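Side-chain contact in biotin transporter BioY (Lactococcus lactis subsp. cremoris, PDB 4DVE), which binds biotin in the membrane and probably hands it on for uptake as the S component of an energy-coupling factor (ECF) transporter: residues A[158-161]-A[162-166]. Residues are numbered along the deposited sequence; the frame is centred on the assembly and turned at random.
Sequences PLLT and SLISN
L159 meets L163, and L160 meets I164, as i to i+4 apolar pairs along the short alpha-helix 159-165, which follows helix 128-155 in the chain of this S component and packs against it. CG of L159 rests 3.7 Å from CD1 of L163, and the two side chains slant across each other. L163 has its CG anti to the carbonyl carbon (chi1 -72°), which lays the branch back over the preceding turn, against the carbonyl oxygen as well as the side chain of L159. CD1 of I164 comes 3.9 Å from CG of L160. The extended CG1-CD1 arm of the isoleucine makes this touch; its beta-branch is tolerated because CG1 lies anti to the carbonyl carbon (chi1 -70°) and CG2 anti to the backbone N, leaving just a hydrogen in the position between them that a helix accepts least.

Backbone bonds of the i to i+4 kind set this spacing. P158 occupies the N-cap, where the helix asks no N-H of the residue, and its O accepts from N of S162 at 3.0 Å. L159 O and L160 O likewise receive the N-H groups of L163 and I164.

The two serines, both buried, place their hydroxyls differently. OG of S162 is hydrogen-bonded to the carbonyl oxygen of A148, tying the short helix to helix 128-155; L159 and L163 also lean on that helix, at S152 and A148. S165 touches F43 and I44, and its side chain is about 11 Å from the bound biotin. Its small hydroxyl turns back along the helix (chi1 -63°), a common way for a buried helical serine to bond, to the carbonyl oxygen four residues back. T161 O is thereby gripped twice, by N of S165 at 3.0 Å and, from the opposite face of the carbonyl plane, by OG of S165 at 2.7 Å.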
ATOM      1  N   PRO A 158     -14.607  -0.137 -21.543  1.00 43.28           N
ATOM      2  CA  PRO A 158     -15.010   1.252 -21.299  1.00 44.34           C
ATOM      3  C   PRO A 158     -14.647   1.720 -19.890  1.00 43.76           C
ATOM      4  O   PRO A 158     -14.742   0.961 -18.918  1.00 40.11           O
ATOM      5  CB  PRO A 158     -16.537   1.240 -21.539  1.00 46.20           C
ATOM      6  CG  PRO A 158     -16.791   0.021 -22.370  1.00 46.93           C
ATOM      7  CD  PRO A 158     -15.758  -0.988 -21.898  1.00 45.16           C
ATOM      8  N   LEU A 159     -14.186   2.962 -19.812  1.00 45.98           N
ATOM      9  CA  LEU A 159     -13.763   3.561 -18.584  1.00 48.13           C
ATOM     10  C   LEU A 159     -14.865   3.520 -17.527  1.00 47.70           C
ATOM     11  O   LEU A 159     -14.582   3.265 -16.360  1.00 43.54           O
ATOM     12  CB  LEU A 159     -13.328   5.011 -18.825  1.00 52.41           C
ATOM     13  CG  LEU A 159     -12.816   5.707 -17.546  1.00 54.22           C
ATOM     14  CD1 LEU A 159     -11.681   4.934 -16.876  1.00 52.27           C
ATOM     15  CD2 LEU A 159     -12.401   7.151 -17.828  1.00 58.75           C
ATOM     16  N   LEU A 160     -16.110   3.782 -17.936  1.00 47.92           N
ATOM     17  CA  LEU A 160     -17.242   3.767 -17.014  1.00 49.11           C
ATOM     18  C   LEU A 160     -17.452   2.389 -16.420  1.00 46.17           C
ATOM     19  O   LEU A 160     -17.742   2.245 -15.235  1.00 44.85           O
ATOM     20  CB  LEU A 160     -18.530   4.192 -17.721  1.00 52.91           C
ATOM     21  CG  LEU A 160     -19.772   4.344 -16.835  1.00 56.20           C
ATOM     22  CD1 LEU A 160     -19.506   5.356 -15.728  1.00 58.12           C
ATOM     23  CD2 LEU A 160     -20.981   4.756 -17.692  1.00 62.23           C
ATOM     24  N   THR A 161     -17.296   1.373 -17.250  1.00 43.77           N
ATOM     25  CA  THR A 161     -17.408  -0.006 -16.803  1.00 42.96           C
ATOM     26  C   THR A 161     -16.322  -0.388 -15.810  1.00 40.53           C
ATOM     27  O   THR A 161     -16.578  -1.077 -14.833  1.00 40.18           O
ATOM     28  CB  THR A 161     -17.354  -0.924 -18.029  1.00 43.26           C
ATOM     29  OG1 THR A 161     -18.459  -0.583 -18.841  1.00 45.71           O
ATOM     30  CG2 THR A 161     -17.402  -2.399 -17.667  1.00 42.60           C
ATOM     31  N   SER A 162     -15.108   0.043 -16.087  1.00 39.30           N
ATOM     32  CA  SER A 162     -13.989  -0.224 -15.198  1.00 39.38           C
ATOM     33  C   SER A 162     -14.186   0.481 -13.847  1.00 38.24           C
ATOM     34  O   SER A 162     -14.015  -0.136 -12.788  1.00 37.16           O
ATOM     35  CB  SER A 162     -12.690   0.246 -15.846  1.00 39.01           C
ATOM     36  OG  SER A 162     -11.599  -0.077 -15.014  1.00 39.22           O
ATOM     37  N   LEU A 163     -14.569   1.758 -13.890  1.00 37.35           N
ATOM     38  CA  LEU A 163     -14.748   2.527 -12.670  1.00 39.49           C
ATOM     39  C   LEU A 163     -15.850   1.945 -11.777  1.00 39.95           C
ATOM     40  O   LEU A 163     -15.668   1.796 -10.560  1.00 40.89           O
ATOM     41  CB  LEU A 163     -15.064   3.992 -12.997  1.00 41.49           C
ATOM     42  CG  LEU A 163     -13.887   4.786 -13.548  1.00 41.29           C
ATOM     43  CD1 LEU A 163     -14.420   6.091 -14.183  1.00 42.75           C
ATOM     44  CD2 LEU A 163     -12.880   5.063 -12.433  1.00 37.85           C
ATOM     45  N   ILE A 164     -16.974   1.601 -12.383  1.00 41.57           N
ATOM     46  CA  ILE A 164     -18.087   0.992 -11.653  1.00 44.26           C
ATOM     47  C   ILE A 164     -17.753  -0.401 -11.092  1.00 41.33           C
ATOM     48  O   ILE A 164     -18.103  -0.716  -9.939  1.00 40.69           O
ATOM     49  CB  ILE A 164     -19.353   0.913 -12.526  1.00 46.31           C
ATOM     50  CG1 ILE A 164     -19.916   2.314 -12.758  1.00 50.18           C
ATOM     51  CG2 ILE A 164     -20.408   0.045 -11.856  1.00 48.18           C
ATOM     52  CD1 ILE A 164     -21.078   2.336 -13.752  1.00 55.39           C
ATOM     53  N   SER A 165     -17.064  -1.211 -11.890  1.00 38.67           N
ATOM     54  CA  SER A 165     -16.638  -2.550 -11.475  1.00 38.48           C
ATOM     55  C   SER A 165     -15.696  -2.488 -10.260  1.00 37.29           C
ATOM     56  O   SER A 165     -15.703  -3.386  -9.403  1.00 35.85           O
ATOM     57  CB  SER A 165     -15.936  -3.285 -12.627  1.00 39.89           C
ATOM     58  OG  SER A 165     -16.821  -3.489 -13.705  1.00 41.13           O
ATOM     59  N   ASN A 166     -14.917  -1.420 -10.181  1.00 34.98           N
ATOM     60  CA  ASN A 166     -14.008  -1.233  -9.063  1.00 37.28           C
ATOM     61  C   ASN A 166     -14.673  -0.953  -7.720  1.00 36.60           C
ATOM     62  O   ASN A 166     -14.029  -1.053  -6.690  1.00 35.92           O
ATOM     63  CB  ASN A 166     -12.964  -0.172  -9.387  1.00 38.92           C
ATOM     64  CG  ASN A 166     -11.762  -0.781 -10.089  1.00 38.87           C
ATOM     65  OD1 ASN A 166     -11.815  -1.152 -11.290  1.00 42.61           O
ATOM     66  ND2 ASN A 166     -10.723  -0.985  -9.339  1.00 32.83           N
TER